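Local coordinates for protein exocyst complex component EXO70 (PDB 2B1E) that acts as a subunit of the exocyst complex, which tethers secretory vesicles to sites of exocytosis, and takes part in assembling that complex, at residues A[86-100]-A[112-126]. Numbering follows the deposited sequence.
Sequences LRVYFISILNSIKPF and FPYYEDQQLGALSWI
Tyr-115 reaches across to the end of the helix that closes at Leu-94. Its OH donates to Leu-94 O at 2.6 Å, in the carbonyl plane and on a lone pair. Arg-147 NH1 also bonds this hydroxyl, giving it a second partner. The ring is sandwiched: Ile-97 CD1 makes a CH-pi contact over one face, 3.7 Å from the ring centroid, and Leu-123 CD1 lies over the opposite face, toward the rim. CG of Tyr-115 stands anti to the carbonyl carbon, which turns the ring toward residues 94-97. With alanine in place of Tyr-115, Leu-94 O is likely to lose its hydroxyl donor, and a gap would probably open between Ile-97 and Leu-123. Beside the ring edge, Ser-96 OG donates to Ile-93 O at 2.5 Å. It also takes a weak bond from Gln-119 NE2, and a water links it to Gln-119 OE1. That same OE1 accepts from the N-cap residue Glu-116, through its backbone N.

Between the helices, Ile-93 splits its branches: CG2 packs on Gln-119 CB and Leu-123 CG, while CD1 meets Ala-122 CB at 3.7 Å. Leu-123 CD2 touches both Leu-94 CD2 and the Phe-90 ring. With CG anti to the backbone N (chi1 -174°), Phe-90 brings CD1 to Ile-126 CG2, 3.5 Å away. Farther along the loops, Phe-100 points its edge at the face of Phe-112, planes at 63°.

Helices 66-94 and 117-132 run roughly antiparallel, their short segments at 145° with axes 10.0 Å apart. This is an antiparallel helix pair, with helix 102-108 in the connection, within the elongated, all-helical rod of Exo70.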
ATOM      1  N   LEU A  86     -14.060 -14.305 -48.848  1.00 11.10           N
ATOM      2  CA  LEU A  86     -13.796 -15.038 -47.621  1.00  9.54           C
ATOM      3  C   LEU A  86     -13.313 -14.080 -46.541  1.00 11.15           C
ATOM      4  O   LEU A  86     -13.650 -14.236 -45.369  1.00 10.07           O
ATOM      5  CB  LEU A  86     -12.752 -16.130 -47.868  1.00 10.47           C
ATOM      6  CG  LEU A  86     -13.328 -17.348 -48.597  1.00  7.48           C
ATOM      7  CD1 LEU A  86     -12.198 -18.269 -49.020  1.00  9.46           C
ATOM      8  CD2 LEU A  86     -14.308 -18.072 -47.685  1.00  8.06           C
ATOM      9  N   ARG A  87     -12.526 -13.086 -46.942  1.00 11.75           N
ATOM     10  CA  ARG A  87     -12.026 -12.105 -45.994  1.00 11.75           C
ATOM     11  C   ARG A  87     -13.151 -11.203 -45.509  1.00 11.05           C
ATOM     12  O   ARG A  87     -13.232 -10.904 -44.325  1.00 10.21           O
ATOM     13  CB  ARG A  87     -10.927 -11.253 -46.626  1.00 11.97           C
ATOM     14  CG  ARG A  87      -9.657 -12.022 -46.915  1.00 15.69           C
ATOM     15  CD  ARG A  87      -8.544 -11.107 -47.415  1.00 17.21           C
ATOM     16  NE  ARG A  87      -7.541 -11.907 -48.102  1.00 20.46           N
ATOM     17  CZ  ARG A  87      -7.504 -12.087 -49.418  1.00 22.29           C
ATOM     18  NH1 ARG A  87      -8.406 -11.507 -50.200  1.00 23.05           N
ATOM     19  NH2 ARG A  87      -6.581 -12.880 -49.947  1.00 26.14           N
ATOM     20  N   VAL A  88     -13.999 -10.752 -46.431  1.00 11.58           N
ATOM     21  CA  VAL A  88     -15.135  -9.899 -46.071  1.00 13.17           C
ATOM     22  C   VAL A  88     -16.011 -10.635 -45.052  1.00 12.12           C
ATOM     23  O   VAL A  88     -16.434 -10.080 -44.030  1.00 12.68           O
ATOM     24  CB  VAL A  88     -16.016  -9.571 -47.324  1.00 11.08           C
ATOM     25  CG1 VAL A  88     -17.301  -8.869 -46.888  1.00 10.94           C
ATOM     26  CG2 VAL A  88     -15.241  -8.690 -48.285  1.00 11.22           C
ATOM     27  N   TYR A  89     -16.276 -11.897 -45.346  1.00 12.78           N
ATOM     28  CA  TYR A  89     -17.103 -12.745 -44.493  1.00 13.12           C
ATOM     29  C   TYR A  89     -16.460 -12.930 -43.114  1.00 13.08           C
ATOM     30  O   TYR A  89     -17.146 -12.919 -42.088  1.00  9.53           O
ATOM     31  CB  TYR A  89     -17.284 -14.109 -45.164  1.00 11.79           C
ATOM     32  CG  TYR A  89     -18.421 -14.935 -44.612  1.00 12.52           C
ATOM     33  CD1 TYR A  89     -19.730 -14.713 -45.024  1.00 11.19           C
ATOM     34  CD2 TYR A  89     -18.179 -15.966 -43.705  1.00 11.01           C
ATOM     35  CE1 TYR A  89     -20.779 -15.502 -44.554  1.00 12.91           C
ATOM     36  CE2 TYR A  89     -19.206 -16.757 -43.231  1.00 12.54           C
ATOM     37  CZ  TYR A  89     -20.508 -16.522 -43.663  1.00 14.02           C
ATOM     38  OH  TYR A  89     -21.522 -17.330 -43.226  1.00 12.26           O
ATOM     39  N   PHE A  90     -15.145 -13.130 -43.113  1.00 12.59           N
ATOM     40  CA  PHE A  90     -14.361 -13.313 -41.892  1.00 13.75           C
ATOM     41  C   PHE A  90     -14.480 -12.065 -41.005  1.00 12.11           C
ATOM     42  O   PHE A  90     -14.801 -12.146 -39.813  1.00 12.62           O
ATOM     43  CB  PHE A  90     -12.893 -13.542 -42.281  1.00 10.67           C
ATOM     44  CG  PHE A  90     -11.976 -13.890 -41.124  1.00 10.67           C
ATOM     45  CD1 PHE A  90     -12.013 -15.153 -40.529  1.00  9.71           C
ATOM     46  CD2 PHE A  90     -11.017 -12.974 -40.683  1.00 13.25           C
ATOM     47  CE1 PHE A  90     -11.098 -15.501 -39.517  1.00 11.59           C
ATOM     48  CE2 PHE A  90     -10.101 -13.309 -39.674  1.00  9.89           C
ATOM     49  CZ  PHE A  90     -10.144 -14.576 -39.093  1.00 11.68           C
ATOM     50  N   ILE A  91     -14.215 -10.916 -41.606  1.00 11.51           N
ATOM     51  CA  ILE A  91     -14.267  -9.631 -40.916  1.00 12.11           C
ATOM     52  C   ILE A  91     -15.686  -9.337 -40.417  1.00 13.19           C
ATOM     53  O   ILE A  91     -15.885  -8.767 -39.343  1.00  9.97           O
ATOM     54  CB  ILE A  91     -13.801  -8.504 -41.873  1.00 11.87           C
ATOM     55  CG1 ILE A  91     -12.300  -8.666 -42.174  1.00 12.73           C
ATOM     56  CG2 ILE A  91     -14.055  -7.153 -41.254  1.00 13.43           C
ATOM     57  CD1 ILE A  91     -11.778  -7.740 -43.281  1.00 14.00           C
ATOM     58  N   SER A  92     -16.676  -9.734 -41.199  1.00 11.85           N
ATOM     59  CA  SER A  92     -18.049  -9.501 -40.802  1.00 14.17           C
ATOM     60  C   SER A  92     -18.395 -10.265 -39.517  1.00 15.04           C
ATOM     61  O   SER A  92     -18.989  -9.705 -38.596  1.00 13.22           O
ATOM     62  CB  SER A  92     -18.992  -9.916 -41.932  1.00 13.30           C
ATOM     63  OG  SER A  92     -20.327  -9.741 -41.529  1.00 16.28           O
ATOM     64  N   ILE A  93     -18.031 -11.543 -39.458  1.00 14.58           N
ATOM     65  CA  ILE A  93     -18.310 -12.343 -38.271  1.00 14.36           C
ATOM     66  C   ILE A  93     -17.616 -11.730 -37.059  1.00 16.29           C
ATOM     67  O   ILE A  93     -18.210 -11.602 -35.984  1.00 16.08           O
ATOM     68  CB  ILE A  93     -17.822 -13.795 -38.444  1.00 15.19           C
ATOM     69  CG1 ILE A  93     -18.667 -14.506 -39.497  1.00 14.45           C
ATOM     70  CG2 ILE A  93     -17.920 -14.549 -37.127  1.00 13.46           C
ATOM     71  CD1 ILE A  93     -18.262 -15.945 -39.741  1.00 14.65           C
ATOM     72  N   LEU A  94     -16.354 -11.348 -37.233  1.00 15.45           N
ATOM     73  CA  LEU A  94     -15.597 -10.750 -36.144  1.00 16.55           C
ATOM     74  C   LEU A  94     -16.275  -9.480 -35.638  1.00 16.76           C
ATOM     75  O   LEU A  94     -16.239  -9.179 -34.442  1.00 16.41           O
ATOM     76  CB  LEU A  94     -14.165 -10.430 -36.591  1.00 14.84           C
ATOM     77  CG  LEU A  94     -13.235 -11.627 -36.831  1.00 16.59           C
ATOM     78  CD1 LEU A  94     -11.884 -11.152 -37.355  1.00 16.17           C
ATOM     79  CD2 LEU A  94     -13.060 -12.399 -35.536  1.00 17.48           C
ATOM     80  N   ASN A  95     -16.904  -8.737 -36.542  1.00 17.91           N
ATOM     81  CA  ASN A  95     -17.568  -7.509 -36.131  1.00 18.61           C
ATOM     82  C   ASN A  95     -19.036  -7.681 -35.738  1.00 17.76           C
ATOM     83  O   ASN A  95     -19.761  -6.699 -35.567  1.00 19.30           O
ATOM     84  CB  ASN A  95     -17.412  -6.447 -37.213  1.00 19.84           C
ATOM     85  CG  ASN A  95     -16.005  -5.888 -37.267  1.00 23.67           C
ATOM     86  OD1 ASN A  95     -15.170  -6.326 -38.062  1.00 26.34           O
ATOM     87  ND2 ASN A  95     -15.726  -4.931 -36.402  1.00 22.28           N
ATOM     88  N   SER A  96     -19.470  -8.927 -35.584  1.00 16.93           N
ATOM     89  CA  SER A  96     -20.839  -9.199 -35.175  1.00 19.95           C
ATOM     90  C   SER A  96     -20.996  -8.705 -33.731  1.00 21.30           C
ATOM     91  O   SER A  96     -22.101  -8.434 -33.271  1.00 23.47           O
ATOM     92  CB  SER A  96     -21.136 -10.696 -35.261  1.00 20.09           C
ATOM     93  OG  SER A  96     -20.231 -11.444 -34.471  1.00 19.56           O
ATOM     94  N   ILE A  97     -19.878  -8.594 -33.020  1.00 21.72           N
ATOM     95  CA  ILE A  97     -19.892  -8.087 -31.647  1.00 21.55           C
ATOM     96  C   ILE A  97     -19.558  -6.604 -31.733  1.00 22.54           C
ATOM     97  O   ILE A  97     -18.478  -6.245 -32.210  1.00 17.56           O
ATOM     98  CB  ILE A  97     -18.813  -8.753 -30.758  1.00 20.14           C
ATOM     99  CG1 ILE A  97     -18.979 -10.268 -30.758  1.00 22.36           C
ATOM    100  CG2 ILE A  97     -18.916  -8.209 -29.325  1.00 21.15           C
ATOM    101  CD1 ILE A  97     -18.069 -10.990 -29.749  1.00 22.84           C
ATOM    102  N   LYS A  98     -20.467  -5.743 -31.271  1.00 22.70           N
ATOM    103  CA  LYS A  98     -20.230  -4.300 -31.332  1.00 25.92           C
ATOM    104  C   LYS A  98     -19.601  -3.744 -30.058  1.00 26.63           C
ATOM    105  O   LYS A  98     -19.742  -4.321 -28.976  1.00 27.74           O
ATOM    106  CB  LYS A  98     -21.539  -3.545 -31.600  1.00 26.57           C
ATOM    107  CG  LYS A  98     -22.410  -4.138 -32.695  1.00 27.29           C
ATOM    108  CD  LYS A  98     -21.676  -4.271 -34.025  1.00 28.12           C
ATOM    109  CE  LYS A  98     -22.608  -4.853 -35.091  1.00 28.26           C
ATOM    110  NZ  LYS A  98     -21.934  -5.079 -36.413  1.00 28.59           N
ATOM    111  N   PRO A  99     -18.891  -2.611 -30.173  1.00 27.16           N
ATOM    112  CA  PRO A  99     -18.260  -2.001 -29.004  1.00 27.12           C
ATOM    113  C   PRO A  99     -19.326  -1.765 -27.939  1.00 26.65           C
ATOM    114  O   PRO A  99     -20.476  -1.457 -28.256  1.00 25.45           O
ATOM    115  CB  PRO A  99     -17.695  -0.698 -29.558  1.00 27.83           C
ATOM    116  CG  PRO A  99     -17.369  -1.054 -30.980  1.00 28.03           C
ATOM    117  CD  PRO A  99     -18.585  -1.845 -31.395  1.00 28.17           C
ATOM    118  N   PHE A 100     -18.950  -1.910 -26.678  1.00 25.73           N
ATOM    119  CA  PHE A 100     -19.906  -1.720 -25.603  1.00 26.02           C
ATOM    120  C   PHE A 100     -19.195  -1.208 -24.369  1.00 25.82           C
ATOM    121  O   PHE A 100     -17.990  -1.385 -24.227  1.00 24.14           O
ATOM    122  CB  PHE A 100     -20.604  -3.047 -25.293  1.00 24.81           C
ATOM    123  CG  PHE A 100     -19.695  -4.083 -24.698  1.00 26.73           C
ATOM    124  CD1 PHE A 100     -19.354  -4.037 -23.344  1.00 25.76           C
ATOM    125  CD2 PHE A 100     -19.153  -5.082 -25.492  1.00 25.81           C
ATOM    126  CE1 PHE A 100     -18.485  -4.970 -22.796  1.00 25.83           C
ATOM    127  CE2 PHE A 100     -18.281  -6.024 -24.952  1.00 26.99           C
ATOM    128  CZ  PHE A 100     -17.946  -5.969 -23.603  1.00 26.96           C
ATOM    129  N   PHE A 112     -18.990 -10.738 -20.760  1.00 27.32           N
ATOM    130  CA  PHE A 112     -18.889  -9.977 -21.994  1.00 26.72           C
ATOM    131  C   PHE A 112     -19.464 -10.804 -23.140  1.00 25.19           C
ATOM    132  O   PHE A 112     -19.623 -12.016 -23.024  1.00 24.23           O
ATOM    133  CB  PHE A 112     -17.429  -9.625 -22.288  1.00 27.40           C
ATOM    134  CG  PHE A 112     -16.826  -8.664 -21.303  1.00 28.75           C
ATOM    135  CD1 PHE A 112     -17.624  -8.000 -20.372  1.00 29.55           C
ATOM    136  CD2 PHE A 112     -15.461  -8.395 -21.325  1.00 28.57           C
ATOM    137  CE1 PHE A 112     -17.070  -7.083 -19.482  1.00 28.75           C
ATOM    138  CE2 PHE A 112     -14.898  -7.479 -20.438  1.00 29.13           C
ATOM    139  CZ  PHE A 112     -15.703  -6.823 -19.517  1.00 28.93           C
ATOM    140  N   PRO A 113     -19.805 -10.154 -24.257  1.00 24.88           N
ATOM    141  CA  PRO A 113     -20.359 -10.917 -25.381  1.00 24.87           C
ATOM    142  C   PRO A 113     -19.270 -11.836 -25.919  1.00 23.29           C
ATOM    143  O   PRO A 113     -18.084 -11.553 -25.755  1.00 22.51           O
ATOM    144  CB  PRO A 113     -20.721  -9.833 -26.396  1.00 24.80           C
ATOM    145  CG  PRO A 113     -20.934  -8.619 -25.558  1.00 26.55           C
ATOM    146  CD  PRO A 113     -19.842  -8.711 -24.530  1.00 24.00           C
ATOM    147  N   TYR A 114     -19.668 -12.933 -26.553  1.00 22.60           N
ATOM    148  CA  TYR A 114     -18.699 -13.862 -27.127  1.00 22.27           C
ATOM    149  C   TYR A 114     -19.325 -14.525 -28.347  1.00 22.32           C
ATOM    150  O   TYR A 114     -20.530 -14.754 -28.376  1.00 23.52           O
ATOM    151  CB  TYR A 114     -18.305 -14.931 -26.108  1.00 23.79           C
ATOM    152  CG  TYR A 114     -17.064 -15.708 -26.495  1.00 23.10           C
ATOM    153  CD1 TYR A 114     -15.817 -15.086 -26.557  1.00 24.41           C
ATOM    154  CD2 TYR A 114     -17.135 -17.067 -26.789  1.00 24.14           C
ATOM    155  CE1 TYR A 114     -14.666 -15.805 -26.900  1.00 25.76           C
ATOM    156  CE2 TYR A 114     -15.999 -17.794 -27.133  1.00 25.24           C
ATOM    157  CZ  TYR A 114     -14.770 -17.159 -27.185  1.00 25.87           C
ATOM    158  OH  TYR A 114     -13.650 -17.883 -27.508  1.00 24.03           O
ATOM    159  N   TYR A 115     -18.508 -14.821 -29.354  1.00 19.30           N
ATOM    160  CA  TYR A 115     -18.995 -15.451 -30.579  1.00 18.17           C
ATOM    161  C   TYR A 115     -19.659 -16.789 -30.295  1.00 17.87           C
ATOM    162  O   TYR A 115     -19.266 -17.502 -29.378  1.00 16.46           O
ATOM    163  CB  TYR A 115     -17.840 -15.663 -31.554  1.00 16.58           C
ATOM    164  CG  TYR A 115     -17.111 -14.385 -31.906  1.00 16.17           C
ATOM    165  CD1 TYR A 115     -17.739 -13.383 -32.655  1.00 14.98           C
ATOM    166  CD2 TYR A 115     -15.797 -14.174 -31.491  1.00 13.57           C
ATOM    167  CE1 TYR A 115     -17.070 -12.198 -32.984  1.00 14.79           C
ATOM    168  CE2 TYR A 115     -15.120 -12.992 -31.817  1.00 15.56           C
ATOM    169  CZ  TYR A 115     -15.762 -12.015 -32.563  1.00 12.57           C
ATOM    170  OH  TYR A 115     -15.082 -10.871 -32.915  1.00 11.31           O
ATOM    171  N   GLU A 116     -20.683 -17.123 -31.074  1.00 18.45           N
ATOM    172  CA  GLU A 116     -21.356 -18.398 -30.879  1.00 19.45           C
ATOM    173  C   GLU A 116     -20.436 -19.473 -31.428  1.00 18.42           C
ATOM    174  O   GLU A 116     -19.527 -19.176 -32.206  1.00 17.07           O
ATOM    175  CB  GLU A 116     -22.708 -18.415 -31.602  1.00 23.27           C
ATOM    176  CG  GLU A 116     -22.654 -17.902 -33.031  1.00 25.77           C
ATOM    177  CD  GLU A 116     -24.031 -17.787 -33.669  1.00 28.47           C
ATOM    178  OE1 GLU A 116     -24.955 -17.236 -33.025  1.00 29.02           O
ATOM    179  OE2 GLU A 116     -24.182 -18.240 -34.822  1.00 27.70           O
ATOM    180  N   ASP A 117     -20.660 -20.713 -31.011  1.00 17.76           N
ATOM    181  CA  ASP A 117     -19.842 -21.834 -31.450  1.00 18.78           C
ATOM    182  C   ASP A 117     -19.754 -21.954 -32.971  1.00 18.95           C
ATOM    183  O   ASP A 117     -18.676 -22.194 -33.518  1.00 16.62           O
ATOM    184  CB  ASP A 117     -20.392 -23.137 -30.865  1.00 21.74           C
ATOM    185  CG  ASP A 117     -20.053 -23.313 -29.394  1.00 21.90           C
ATOM    186  OD1 ASP A 117     -19.662 -22.328 -28.735  1.00 21.86           O
ATOM    187  OD2 ASP A 117     -20.185 -24.447 -28.896  1.00 24.75           O
ATOM    188  N   GLN A 118     -20.883 -21.796 -33.657  1.00 16.84           N
ATOM    189  CA  GLN A 118     -20.872 -21.901 -35.108  1.00 17.67           C
ATOM    190  C   GLN A 118     -19.999 -20.808 -35.741  1.00 16.33           C
ATOM    191  O   GLN A 118     -19.339 -21.052 -36.751  1.00 14.89           O
ATOM    192  CB  GLN A 118     -22.300 -21.842 -35.663  1.00 19.71           C
ATOM    193  CG  GLN A 118     -23.215 -22.933 -35.114  1.00 24.01           C
ATOM    194  CD  GLN A 118     -23.997 -22.498 -33.867  1.00 25.40           C
ATOM    195  OE1 GLN A 118     -23.554 -21.636 -33.101  1.00 22.73           O
ATOM    196  NE2 GLN A 118     -25.164 -23.108 -33.660  1.00 24.84           N
ATOM    197  N   GLN A 119     -19.992 -19.612 -35.155  1.00 14.73           N
ATOM    198  CA  GLN A 119     -19.168 -18.529 -35.692  1.00 14.54           C
ATOM    199  C   GLN A 119     -17.692 -18.887 -35.466  1.00 15.08           C
ATOM    200  O   GLN A 119     -16.858 -18.680 -36.343  1.00 16.35           O
ATOM    201  CB  GLN A 119     -19.494 -17.189 -35.013  1.00 14.67           C
ATOM    202  CG  GLN A 119     -20.891 -16.630 -35.329  1.00 15.48           C
ATOM    203  CD  GLN A 119     -21.168 -15.333 -34.596  1.00 14.68           C
ATOM    204  OE1 GLN A 119     -20.895 -15.221 -33.396  1.00 13.16           O
ATOM    205  NE2 GLN A 119     -21.717 -14.347 -35.305  1.00 15.45           N
ATOM    206  N   LEU A 120     -17.378 -19.430 -34.291  1.00 13.19           N
ATOM    207  CA  LEU A 120     -16.005 -19.831 -33.990  1.00 13.40           C
ATOM    208  C   LEU A 120     -15.580 -20.865 -35.030  1.00 13.96           C
ATOM    209  O   LEU A 120     -14.448 -20.840 -35.531  1.00 11.98           O
ATOM    210  CB  LEU A 120     -15.917 -20.412 -32.571  1.00 12.02           C
ATOM    211  CG  LEU A 120     -16.156 -19.410 -31.435  1.00 11.37           C
ATOM    212  CD1 LEU A 120     -16.285 -20.139 -30.113  1.00 10.05           C
ATOM    213  CD2 LEU A 120     -15.008 -18.404 -31.384  1.00 13.21           C
ATOM    214  N   GLY A 121     -16.504 -21.763 -35.363  1.00 12.81           N
ATOM    215  CA  GLY A 121     -16.220 -22.777 -36.361  1.00 14.18           C
ATOM    216  C   GLY A 121     -15.836 -22.152 -37.693  1.00 13.70           C
ATOM    217  O   GLY A 121     -14.833 -22.536 -38.299  1.00 10.39           O
ATOM    218  N   ALA A 122     -16.642 -21.194 -38.149  1.00 11.00           N
ATOM    219  CA  ALA A 122     -16.395 -20.500 -39.412  1.00 11.71           C
ATOM    220  C   ALA A 122     -15.080 -19.718 -39.389  1.00 10.35           C
ATOM    221  O   ALA A 122     -14.331 -19.714 -40.366  1.00  9.84           O
ATOM    222  CB  ALA A 122     -17.561 -19.544 -39.726  1.00  9.27           C
ATOM    223  N   LEU A 123     -14.820 -19.031 -38.283  1.00  9.44           N
ATOM    224  CA  LEU A 123     -13.594 -18.263 -38.154  1.00 11.43           C
ATOM    225  C   LEU A 123     -12.394 -19.200 -38.289  1.00 13.40           C
ATOM    226  O   LEU A 123     -11.460 -18.923 -39.051  1.00 12.68           O
ATOM    227  CB  LEU A 123     -13.566 -17.536 -36.804  1.00  9.67           C
ATOM    228  CG  LEU A 123     -14.546 -16.361 -36.674  1.00 11.46           C
ATOM    229  CD1 LEU A 123     -14.683 -15.948 -35.217  1.00  9.75           C
ATOM    230  CD2 LEU A 123     -14.069 -15.188 -37.548  1.00 11.45           C
ATOM    231  N   SER A 124     -12.437 -20.322 -37.575  1.00 13.13           N
ATOM    232  CA  SER A 124     -11.351 -21.295 -37.621  1.00 13.52           C
ATOM    233  C   SER A 124     -11.166 -21.883 -39.004  1.00 13.02           C
ATOM    234  O   SER A 124     -10.032 -22.097 -39.442  1.00 11.98           O
ATOM    235  CB  SER A 124     -11.591 -22.429 -36.618  1.00 13.92           C
ATOM    236  OG  SER A 124     -11.503 -21.950 -35.289  1.00 14.78           O
ATOM    237  N   TRP A 125     -12.276 -22.160 -39.689  1.00 10.59           N
ATOM    238  CA  TRP A 125     -12.213 -22.724 -41.025  1.00 10.17           C
ATOM    239  C   TRP A 125     -11.523 -21.768 -41.989  1.00  9.97           C
ATOM    240  O   TRP A 125     -10.775 -22.198 -42.858  1.00  9.32           O
ATOM    241  CB  TRP A 125     -13.621 -23.048 -41.545  1.00 11.02           C
ATOM    242  CG  TRP A 125     -13.628 -23.820 -42.842  1.00 12.97           C
ATOM    243  CD1 TRP A 125     -13.713 -23.308 -44.108  1.00 13.83           C
ATOM    244  CD2 TRP A 125     -13.530 -25.240 -42.993  1.00 13.81           C
ATOM    245  NE1 TRP A 125     -13.672 -24.323 -45.035  1.00 15.68           N
ATOM    246  CE2 TRP A 125     -13.559 -25.519 -44.379  1.00 15.56           C
ATOM    247  CE3 TRP A 125     -13.413 -26.305 -42.090  1.00 13.77           C
ATOM    248  CZ2 TRP A 125     -13.478 -26.823 -44.887  1.00 15.22           C
ATOM    249  CZ3 TRP A 125     -13.331 -27.609 -42.597  1.00 16.34           C
ATOM    250  CH2 TRP A 125     -13.363 -27.850 -43.984  1.00 14.46           C
ATOM    251  N   ILE A 126     -11.783 -20.474 -41.835  1.00  8.87           N
ATOM    252  CA  ILE A 126     -11.198 -19.480 -42.717  1.00  9.09           C
ATOM    253  C   ILE A 126      -9.718 -19.277 -42.397  1.00  9.32           C
ATOM    254  O   ILE A 126      -8.899 -19.123 -43.307  1.00 10.66           O
ATOM    255  CB  ILE A 126     -12.006 -18.154 -42.656  1.00  9.90           C
ATOM    256  CG1 ILE A 126     -13.392 -18.384 -43.274  1.00  8.04           C
ATOM    257  CG2 ILE A 126     -11.281 -17.037 -43.440  1.00  5.23           C
ATOM    258  CD1 ILE A 126     -14.354 -17.211 -43.102  1.00 10.90           C
TER
HETATM  259  O   HOH W   1     -21.519 -12.539 -32.146  1.00 30.23           O